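Local coordinates for ADP-ribose pyrophosphatase MutT (Rickettsia felis, PDB 4KYX) that hydrolyses ADP-ribose as a Nudix-family pyrophosphatase, probably using magnesium, at the interface of chains A and B. Coordinates in Å, arbitrary orientation; residue numbers count along the deposited sequence, not the author numbering. Chains: chain A/B, ADP-ribose pyrophosphatase MutT.

Contact 1: the interface of chains A and B. Residues chain A 55-56, 76, 144; chain B 79, 142.
B:Tyr142 lies on extended backbone (phi -107°, psi 101°) in strand 142-143 and meets A:Phe55 and A:Glu56 in the first turn of helix 55-67, along with A:Phe76 at the start of strand 75-84. Its ring, the main buried group here with 106 Å² hidden, stacks on that of A:Phe76, with centroids 4.3 Å apart and planes 18° from parallel. The overlap is shifted toward the rim, and A:Phe76 CD2 comes within 3.4 Å of B:Tyr142 CD1. The A:Phe55 ring slides past in the opposite direction, its CE2 3.5 Å from B:Tyr142 CE2, and also reaches CG1 of B:Val79. At the far end of the tyrosine, the phenol OH donates to carboxylate OE2 of A:Glu56 at 2.6 Å, on the syn side and slightly out of the carboxylate plane. The bend of the A:Glu56 chain at chi2 brings this carboxylate round to the phenol. Water 1, 2.9 Å from B:Tyr142 OH, also binds the backbone N of A:Phe55, tying the phenol to the helix start. At the other end of the residue, the phenol OH of A:Tyr144 donates to the backbone B:Tyr142 O at 3.0 Å, approaching from above the carbonyl plane.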
loop_
_atom_site.group_PDB
_atom_site.type_symbol
_atom_site.label_atom_id
_atom_site.label_comp_id
_atom_site.label_asym_id
_atom_site.label_seq_id
_atom_site.Cartn_x
_atom_site.Cartn_y
_atom_site.Cartn_z
ATOM N N PHE A 55 0.622 10.261 -0.992
ATOM C CA PHE A 55 -0.422 9.577 -1.767
ATOM C C PHE A 55 -1.393 10.628 -2.247
ATOM O O PHE A 55 -1.836 10.514 -3.364
ATOM C CB PHE A 55 -1.212 8.562 -0.972
ATOM C CG PHE A 55 -0.372 7.424 -0.380
ATOM C CD1 PHE A 55 0.819 7.026 -0.966
ATOM C CD2 PHE A 55 -0.791 6.790 0.786
ATOM C CE1 PHE A 55 1.577 6.012 -0.388
ATOM C CE2 PHE A 55 -0.057 5.768 1.347
ATOM C CZ PHE A 55 1.119 5.381 0.764
ATOM N N GLU A 56 -1.651 11.654 -1.433
ATOM C CA GLU A 56 -2.656 12.651 -1.759
ATOM C C GLU A 56 -2.137 13.583 -2.849
ATOM O O GLU A 56 -2.907 13.909 -3.760
ATOM C CB GLU A 56 -3.093 13.453 -0.533
ATOM C CG GLU A 56 -3.837 12.604 0.510
ATOM C CD GLU A 56 -2.871 11.865 1.461
ATOM O OE1 GLU A 56 -1.606 12.067 1.476
ATOM O OE2 GLU A 56 -3.397 11.024 2.219
ATOM N N PHE A 76 -8.267 8.124 1.608
ATOM C CA PHE A 76 -7.701 6.755 1.456
ATOM C C PHE A 76 -8.804 5.722 1.584
ATOM O O PHE A 76 -9.589 5.761 2.533
ATOM C CB PHE A 76 -6.620 6.617 2.520
ATOM C CG PHE A 76 -5.745 5.434 2.380
ATOM C CD1 PHE A 76 -6.166 4.200 2.814
ATOM C CD2 PHE A 76 -4.480 5.568 1.909
ATOM C CE1 PHE A 76 -5.330 3.085 2.728
ATOM C CE2 PHE A 76 -3.642 4.486 1.825
ATOM C CZ PHE A 76 -4.069 3.237 2.216
ATOM N N TYR A 144 -10.539 0.057 3.735
ATOM C CA TYR A 144 -10.604 0.985 4.873
ATOM C C TYR A 144 -12.002 1.577 5.028
ATOM O O TYR A 144 -12.517 1.667 6.140
ATOM C CB TYR A 144 -9.644 2.133 4.635
ATOM C CG TYR A 144 -8.238 1.801 4.956
ATOM C CD1 TYR A 144 -7.603 0.723 4.313
ATOM C CD2 TYR A 144 -7.543 2.517 5.931
ATOM C CE1 TYR A 144 -6.311 0.387 4.587
ATOM C CE2 TYR A 144 -6.230 2.195 6.216
ATOM C CZ TYR A 144 -5.634 1.123 5.542
ATOM O OH TYR A 144 -4.359 0.782 5.813
ATOM N N VAL B 79 -0.605 1.293 6.828
ATOM C CA VAL B 79 0.331 1.711 5.759
ATOM C C VAL B 79 0.977 3.001 6.216
ATOM O O VAL B 79 0.283 3.875 6.723
ATOM C CB VAL B 79 -0.421 1.976 4.466
ATOM C CG1 VAL B 79 0.514 2.438 3.359
ATOM C CG2 VAL B 79 -1.157 0.722 4.027
ATOM N N TYR B 142 -2.044 5.357 7.867
ATOM C CA TYR B 142 -3.389 5.018 7.469
ATOM C C TYR B 142 -3.669 3.715 8.199
ATOM O O TYR B 142 -3.182 2.651 7.827
ATOM C CB TYR B 142 -3.466 4.866 5.953
ATOM C CG TYR B 142 -3.005 6.090 5.214
ATOM C CD1 TYR B 142 -3.900 7.125 4.860
ATOM C CD2 TYR B 142 -1.681 6.226 4.855
ATOM C CE1 TYR B 142 -3.444 8.223 4.183
ATOM C CE2 TYR B 142 -1.216 7.328 4.199
ATOM C CZ TYR B 142 -2.110 8.323 3.834
ATOM O OH TYR B 142 -1.626 9.419 3.122
HETATM O O HOH W 1 0.923 9.725 1.859
#

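Contact 2: the interface of chains A and B. Residues chain A 13-15, 81, 90, 92; chain B 15, 49.
Strand 14-22 of chain B, through B:Ile15, and the loop of B:Leu49 pack against chain A at A:Pro13, just before its own strand 14-22, at A:Ile15 within that strand, and at A:Val92 and A:His90 of strand 89-99. The fold is that of a Nudix hydrolase, and B:Leu49 belongs to the loop part of the Nudix box, ahead of helix 55-67. The two isoleucines meet near the two-fold axis through equivalent atoms, A:Ile15 CG1 lying 3.4 Å from B:Ile15 CG1, a tight carbon contact. B:Ile15 has 69 Å² hidden. Its CG1 is anti to the carbonyl carbon (chi1 -64°), which sends the longer branch across the interface. There B:Ile15 CD1 is wedged 3.6 Å from A:Val92 CG2 and also 3.6 Å from A:Pro13 CB. Beside it, the pyrrolidine edge of A:Pro13 rests on the backbone of B:Leu49, with A:Pro13 CG 3.3 Å from B:Leu49 O. The B:Leu49 side chain crosses A:His90 at about a right angle, methyl CD2 lying 4.0 Å from NE2. That imidazole is fixed within chain A: A:His90 NE2 donates to amide A:Asn81 OD1 at 2.7 Å; the oxygen lies close to the imidazole plane, and the donor lies in the carbonyl plane. Water 2 adds a polar bridge, 2.7 Å from the backbone N of B:Ile15 and also bonded to the backbone O of A:Pro13.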
loop_
_atom_site.group_PDB
_atom_site.type_symbol
_atom_site.label_atom_id
_atom_site.label_comp_id
_atom_site.label_asym_id
_atom_site.label_seq_id
_atom_site.Cartn_x
_atom_site.Cartn_y
_atom_site.Cartn_z
ATOM N N PRO A 13 8.306 -5.179 -6.635
ATOM C CA PRO A 13 6.945 -4.661 -6.522
ATOM C C PRO A 13 6.899 -3.115 -6.629
ATOM O O PRO A 13 7.742 -2.423 -6.057
ATOM C CB PRO A 13 6.533 -5.122 -5.105
ATOM C CG PRO A 13 7.353 -6.323 -4.860
ATOM C CD PRO A 13 8.677 -6.006 -5.464
ATOM N N ARG A 14 5.914 -2.604 -7.348
ATOM C CA ARG A 14 5.785 -1.168 -7.540
ATOM C C ARG A 14 4.554 -0.601 -6.885
ATOM O O ARG A 14 3.600 -1.293 -6.704
ATOM C CB ARG A 14 5.747 -0.903 -9.034
ATOM C CG ARG A 14 6.977 -1.379 -9.788
ATOM C CD ARG A 14 8.117 -0.352 -9.819
ATOM N NE ARG A 14 7.710 1.063 -9.714
ATOM C CZ ARG A 14 7.598 1.952 -10.699
ATOM N NH1 ARG A 14 7.795 1.637 -11.987
ATOM N NH2 ARG A 14 7.256 3.196 -10.379
ATOM N N ILE A 15 4.524 0.700 -6.614
ATOM C CA ILE A 15 3.395 1.263 -5.970
ATOM C C ILE A 15 2.624 2.124 -6.977
ATOM O O ILE A 15 3.168 3.037 -7.581
ATOM C CB ILE A 15 3.784 2.119 -4.766
ATOM C CG1 ILE A 15 4.479 1.247 -3.706
ATOM C CG2 ILE A 15 2.545 2.834 -4.259
ATOM C CD1 ILE A 15 5.602 1.898 -2.931
ATOM N N ASN A 81 -3.044 -5.842 -3.649
ATOM C CA ASN A 81 -1.753 -6.409 -3.958
ATOM C C ASN A 81 -1.938 -7.398 -5.102
ATOM O O ASN A 81 -2.509 -8.458 -4.914
ATOM C CB ASN A 81 -1.215 -7.115 -2.697
ATOM C CG ASN A 81 0.063 -7.884 -2.953
ATOM O OD1 ASN A 81 0.976 -7.381 -3.558
ATOM N ND2 ASN A 81 0.107 -9.117 -2.523
ATOM N N HIS A 90 4.325 -6.668 -10.628
ATOM C CA HIS A 90 3.672 -6.826 -9.343
ATOM C C HIS A 90 3.426 -5.384 -8.826
ATOM O O HIS A 90 4.383 -4.633 -8.656
ATOM C CB HIS A 90 4.636 -7.582 -8.432
ATOM C CG HIS A 90 4.137 -7.794 -7.036
ATOM N ND1 HIS A 90 4.724 -8.697 -6.185
ATOM C CD2 HIS A 90 3.106 -7.247 -6.344
ATOM C CE1 HIS A 90 4.096 -8.696 -5.027
ATOM N NE2 HIS A 90 3.122 -7.818 -5.087
ATOM N N VAL A 92 1.409 -2.915 -5.894
ATOM C CA VAL A 92 0.580 -2.627 -4.760
ATOM C C VAL A 92 -0.155 -1.355 -5.126
ATOM O O VAL A 92 0.472 -0.308 -5.353
ATOM C CB VAL A 92 1.418 -2.510 -3.473
ATOM C CG1 VAL A 92 0.606 -1.950 -2.329
ATOM C CG2 VAL A 92 1.977 -3.891 -3.089
ATOM N N ILE B 15 8.536 -1.001 -1.517
ATOM C CA ILE B 15 7.579 -1.496 -0.555
ATOM C C ILE B 15 8.322 -2.284 0.515
ATOM O O ILE B 15 8.992 -3.267 0.186
ATOM C CB ILE B 15 6.530 -2.403 -1.193
ATOM C CG1 ILE B 15 5.700 -1.571 -2.204
ATOM C CG2 ILE B 15 5.637 -2.996 -0.127
ATOM C CD1 ILE B 15 5.166 -2.331 -3.345
ATOM N N LEU B 49 9.228 -6.502 0.410
ATOM C CA LEU B 49 8.300 -7.428 -0.234
ATOM C C LEU B 49 8.948 -7.939 -1.509
ATOM O O LEU B 49 9.395 -7.142 -2.341
ATOM C CB LEU B 49 7.001 -6.698 -0.586
ATOM C CG LEU B 49 5.858 -7.490 -1.223
ATOM C CD1 LEU B 49 5.301 -8.540 -0.266
ATOM C CD2 LEU B 49 4.758 -6.555 -1.612
HETATM O O HOH W 2 9.232 -2.338 -3.731
#

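Contact 3: the interface of chains A and B. Residues chain A 15, 49, 55; chain B 13, 79, 81, 90, 92.
The amide of B:Asn81 lies over one face of the A:Phe55 ring near its CE1-CZ rim, with the two planes 32° apart, an offset and roughly parallel overlap. The nearest approach is A:Phe55 CE1 to B:Asn81 OD1 at 3.7 Å, while CZ touches the B:Asn81 CB. By contrast, methyl CG2 of B:Val92 comes in at the edge of the same ring, in its plane, as does CD2 of A:Leu49 from its own chain. B:Val92 also meets A:Ile15 obliquely: A:Ile15 CD1 lies 3.4 Å from B:Val92 CG2, a tight methyl contact. With CG2 beside the backbone N and CG1 anti to it (chi1 173°), B:Val92 is turned so that CG2 serves both A:Ile15 and A:Phe55. A:Leu49 stands across B:His90 at about a right angle, CD2 lying 4.1 Å from CE1, and its backbone O is 3.4 Å from CD of B:Pro13. The imidazole is held where B:His90 NE2 donates to OD1 of B:Asn81 at 2.8 Å, almost exactly in the ring plane but tilted from the carbonyl plane. This bond probably limits rotation of the amide over A:Phe55. Water 3 links the backbone N of A:Ile15 to B:Pro13 O, 2.6 Å from the latter. The patch thus seats the Nudix-box loop and helix start of chain A on the sheet of chain B, probably steadying both in a dimer.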
loop_
_atom_site.group_PDB
_atom_site.type_symbol
_atom_site.label_atom_id
_atom_site.label_comp_id
_atom_site.label_asym_id
_atom_site.label_seq_id
_atom_site.Cartn_x
_atom_site.Cartn_y
_atom_site.Cartn_z
ATOM N N ILE A 15 4.524 0.700 -6.614
ATOM C CA ILE A 15 3.395 1.263 -5.970
ATOM C C ILE A 15 2.624 2.124 -6.977
ATOM O O ILE A 15 3.168 3.037 -7.581
ATOM C CB ILE A 15 3.784 2.119 -4.766
ATOM C CG1 ILE A 15 4.479 1.247 -3.706
ATOM C CG2 ILE A 15 2.545 2.834 -4.259
ATOM C CD1 ILE A 15 5.602 1.898 -2.931
ATOM N N LEU A 49 3.241 6.104 -8.094
ATOM C CA LEU A 49 3.711 7.036 -7.062
ATOM C C LEU A 49 5.142 7.459 -7.417
ATOM O O LEU A 49 5.985 6.617 -7.719
ATOM C CB LEU A 49 3.702 6.345 -5.681
ATOM C CG LEU A 49 4.101 7.239 -4.498
ATOM C CD1 LEU A 49 3.120 8.375 -4.247
ATOM C CD2 LEU A 49 4.178 6.370 -3.275
ATOM N N PHE A 55 0.622 10.261 -0.992
ATOM C CA PHE A 55 -0.422 9.577 -1.767
ATOM C C PHE A 55 -1.393 10.628 -2.247
ATOM O O PHE A 55 -1.836 10.514 -3.364
ATOM C CB PHE A 55 -1.212 8.562 -0.972
ATOM C CG PHE A 55 -0.372 7.424 -0.380
ATOM C CD1 PHE A 55 0.819 7.026 -0.966
ATOM C CD2 PHE A 55 -0.791 6.790 0.786
ATOM C CE1 PHE A 55 1.577 6.012 -0.388
ATOM C CE2 PHE A 55 -0.057 5.768 1.347
ATOM C CZ PHE A 55 1.119 5.381 0.764
ATOM N N PRO B 13 9.751 4.589 -5.399
ATOM C CA PRO B 13 9.333 4.151 -4.032
ATOM C C PRO B 13 9.298 2.603 -3.928
ATOM O O PRO B 13 8.870 1.902 -4.849
ATOM C CB PRO B 13 7.909 4.708 -3.899
ATOM C CG PRO B 13 7.910 5.862 -4.864
ATOM C CD PRO B 13 8.721 5.403 -6.025
ATOM N N VAL B 79 -0.605 1.293 6.828
ATOM C CA VAL B 79 0.331 1.711 5.759
ATOM C C VAL B 79 0.977 3.001 6.216
ATOM O O VAL B 79 0.283 3.875 6.723
ATOM C CB VAL B 79 -0.421 1.976 4.466
ATOM C CG1 VAL B 79 0.514 2.438 3.359
ATOM C CG2 VAL B 79 -1.157 0.722 4.027
ATOM N N ASN B 81 3.973 6.088 4.858
ATOM C CA ASN B 81 4.639 6.647 3.699
ATOM C C ASN B 81 5.846 7.445 4.152
ATOM O O ASN B 81 5.700 8.497 4.742
ATOM C CB ASN B 81 3.667 7.506 2.886
ATOM C CG ASN B 81 4.254 7.912 1.569
ATOM O OD1 ASN B 81 4.865 7.135 0.893
ATOM N ND2 ASN B 81 4.085 9.138 1.220
ATOM N N HIS B 90 12.669 6.167 -0.623
ATOM C CA HIS B 90 11.277 6.395 -0.336
ATOM C C HIS B 90 10.658 5.018 -0.146
ATOM O O HIS B 90 10.643 4.236 -1.076
ATOM C CB HIS B 90 10.620 7.111 -1.536
ATOM C CG HIS B 90 9.197 7.493 -1.321
ATOM N ND1 HIS B 90 8.551 8.396 -2.134
ATOM C CD2 HIS B 90 8.278 7.089 -0.409
ATOM C CE1 HIS B 90 7.292 8.520 -1.762
ATOM N NE2 HIS B 90 7.101 7.760 -0.700
ATOM N N VAL B 92 7.199 2.826 1.170
ATOM C CA VAL B 92 5.842 2.623 1.638
ATOM C C VAL B 92 5.867 1.376 2.501
ATOM O O VAL B 92 6.274 0.311 2.040
ATOM C CB VAL B 92 4.852 2.526 0.489
ATOM C CG1 VAL B 92 3.468 2.147 0.962
ATOM C CG2 VAL B 92 4.833 3.871 -0.220
HETATM O O HOH W 3 6.990 1.999 -6.676
#

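Contact 4: the interface of chains A and B. Residues chain A 79, 81, 92, 142; chain B 54-56, 76.
The phenol OH of A:Tyr142 donates to carboxylate OE2 of B:Glu56 at 2.6 Å, using the syn lone pair, with ring and carboxylate nearly coplanar. B:Glu56 OE1 is 3.0 Å from A:Tyr142 OH, so both oxygens face the hydroxyl, OE2 making the shorter contact. One face of the tyrosine ring is stacked by B:Phe76, at a centroid distance of 4.4 Å and a 26° tilt between planes. B:Phe55 meets the tyrosine at a slant, its CD2 lying 3.6 Å from A:Tyr142 CE2. Farther along the B:Phe55 ring, CE1 meets A:Val92 CG2 at 3.8 Å, the methyl coming in at the ring edge and in plane, while A:Val79 CG1 touches CE2. The amide of A:Asn81 lies over a face of this ring, toward the rim at CE1 and 21° from parallel, and places ND2 3.4 Å from CA of B:Thr54. Further out, water 4 helps position these groups: it lies 2.8 Å from A:Tyr142 OH, takes a nearly straight bond with the backbone N of B:Phe55 at 2.9 Å, and sits above the same face of the B:Phe55 ring as the amide. Its bond to A:Asn81 ND2 is weak. The B:Glu56 chain is bent at chi2 (80°), which turns the carboxylate back toward the phenol. In the fold, the start of Nudix helix 55-67 and strand 75-84 of chain B here receive strands 75-84 and 89-99 and the C-terminal strand 142-143 of chain A.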
loop_
_atom_site.group_PDB
_atom_site.type_symbol
_atom_site.label_atom_id
_atom_site.label_comp_id
_atom_site.label_asym_id
_atom_site.label_seq_id
_atom_site.Cartn_x
_atom_site.Cartn_y
_atom_site.Cartn_z
ATOM N N VAL A 79 -6.207 -0.837 -0.194
ATOM C CA VAL A 79 -4.952 -1.341 -0.750
ATOM C C VAL A 79 -5.224 -2.671 -1.392
ATOM O O VAL A 79 -5.914 -3.540 -0.826
ATOM C CB VAL A 79 -3.862 -1.614 0.328
ATOM C CG1 VAL A 79 -2.562 -2.055 -0.346
ATOM C CG2 VAL A 79 -3.623 -0.371 1.185
ATOM N N ASN A 81 -3.044 -5.842 -3.649
ATOM C CA ASN A 81 -1.753 -6.409 -3.958
ATOM C C ASN A 81 -1.938 -7.398 -5.102
ATOM O O ASN A 81 -2.509 -8.458 -4.914
ATOM C CB ASN A 81 -1.215 -7.115 -2.697
ATOM C CG ASN A 81 0.063 -7.884 -2.953
ATOM O OD1 ASN A 81 0.976 -7.381 -3.558
ATOM N ND2 ASN A 81 0.107 -9.117 -2.523
ATOM N N VAL A 92 1.409 -2.915 -5.894
ATOM C CA VAL A 92 0.580 -2.627 -4.760
ATOM C C VAL A 92 -0.155 -1.355 -5.126
ATOM O O VAL A 92 0.472 -0.308 -5.353
ATOM C CB VAL A 92 1.418 -2.510 -3.473
ATOM C CG1 VAL A 92 0.606 -1.950 -2.329
ATOM C CG2 VAL A 92 1.977 -3.891 -3.089
ATOM N N TYR A 142 -7.851 -4.828 1.001
ATOM C CA TYR A 142 -7.858 -4.357 2.387
ATOM C C TYR A 142 -8.629 -3.021 2.382
ATOM O O TYR A 142 -8.084 -1.971 2.011
ATOM C CB TYR A 142 -6.427 -4.161 2.875
ATOM C CG TYR A 142 -5.557 -5.408 2.728
ATOM C CD1 TYR A 142 -5.547 -6.412 3.718
ATOM C CD2 TYR A 142 -4.785 -5.606 1.576
ATOM C CE1 TYR A 142 -4.773 -7.539 3.572
ATOM C CE2 TYR A 142 -4.008 -6.737 1.440
ATOM C CZ TYR A 142 -3.984 -7.691 2.459
ATOM O OH TYR A 142 -3.197 -8.804 2.285
ATOM N N THR B 54 2.239 -12.393 -1.388
ATOM C CA THR B 54 1.209 -11.687 -0.586
ATOM C C THR B 54 1.842 -11.026 0.629
ATOM O O THR B 54 2.983 -11.412 1.024
ATOM C CB THR B 54 0.060 -12.614 -0.120
ATOM O OG1 THR B 54 0.503 -13.444 0.984
ATOM C CG2 THR B 54 -0.505 -13.469 -1.267
ATOM N N PHE B 55 1.174 -10.016 1.230
ATOM C CA PHE B 55 1.707 -9.372 2.429
ATOM C C PHE B 55 1.901 -10.412 3.570
ATOM O O PHE B 55 2.850 -10.368 4.295
ATOM C CB PHE B 55 0.825 -8.220 2.968
ATOM C CG PHE B 55 0.601 -7.079 1.997
ATOM C CD1 PHE B 55 1.515 -6.778 1.021
ATOM C CD2 PHE B 55 -0.518 -6.296 2.123
ATOM C CE1 PHE B 55 1.307 -5.705 0.167
ATOM C CE2 PHE B 55 -0.721 -5.247 1.300
ATOM C CZ PHE B 55 0.189 -4.944 0.317
ATOM N N GLU B 56 0.980 -11.377 3.661
ATOM C CA GLU B 56 0.973 -12.363 4.708
ATOM C C GLU B 56 2.084 -13.367 4.502
ATOM O O GLU B 56 2.749 -13.747 5.466
ATOM C CB GLU B 56 -0.386 -13.073 4.747
ATOM C CG GLU B 56 -1.562 -12.171 5.118
ATOM C CD GLU B 56 -2.096 -11.312 3.967
ATOM O OE1 GLU B 56 -1.755 -11.446 2.753
ATOM O OE2 GLU B 56 -2.850 -10.373 4.310
ATOM N N PHE B 76 -3.198 -7.547 8.656
ATOM C CA PHE B 76 -2.776 -6.248 8.145
ATOM C C PHE B 76 -3.252 -5.123 9.066
ATOM O O PHE B 76 -4.392 -5.113 9.500
ATOM C CB PHE B 76 -3.354 -6.167 6.728
ATOM C CG PHE B 76 -3.166 -4.880 6.072
ATOM C CD1 PHE B 76 -4.142 -3.907 6.142
ATOM C CD2 PHE B 76 -2.063 -4.666 5.272
ATOM C CE1 PHE B 76 -3.994 -2.685 5.480
ATOM C CE2 PHE B 76 -1.910 -3.461 4.598
ATOM C CZ PHE B 76 -2.869 -2.455 4.727
HETATM O O HOH W 4 -1.395 -9.337 0.182
#

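All four contacts belong to one two-fold symmetric interface. Contacts 1 and 4 are built round equivalent tyrosines with the chains exchanged, and their C-alpha centres lie about 13 Å apart. Contacts 2 and 3 are likewise related, about 9 Å apart, and share A:Ile15. Contact 3 adjoins contact 1, about 10 Å away, through A:Phe55 and B:Val79, while contact 2 adjoins contact 4, about 9 Å away, through A:Asn81 and A:Val92. Strands 75-84, 89-99 and 142-143 meet the opposite Nudix box, while strand 14-22 packs on its own twin and on strand 89-99, consistent with a dimer, although the structure alone does not establish one in solution.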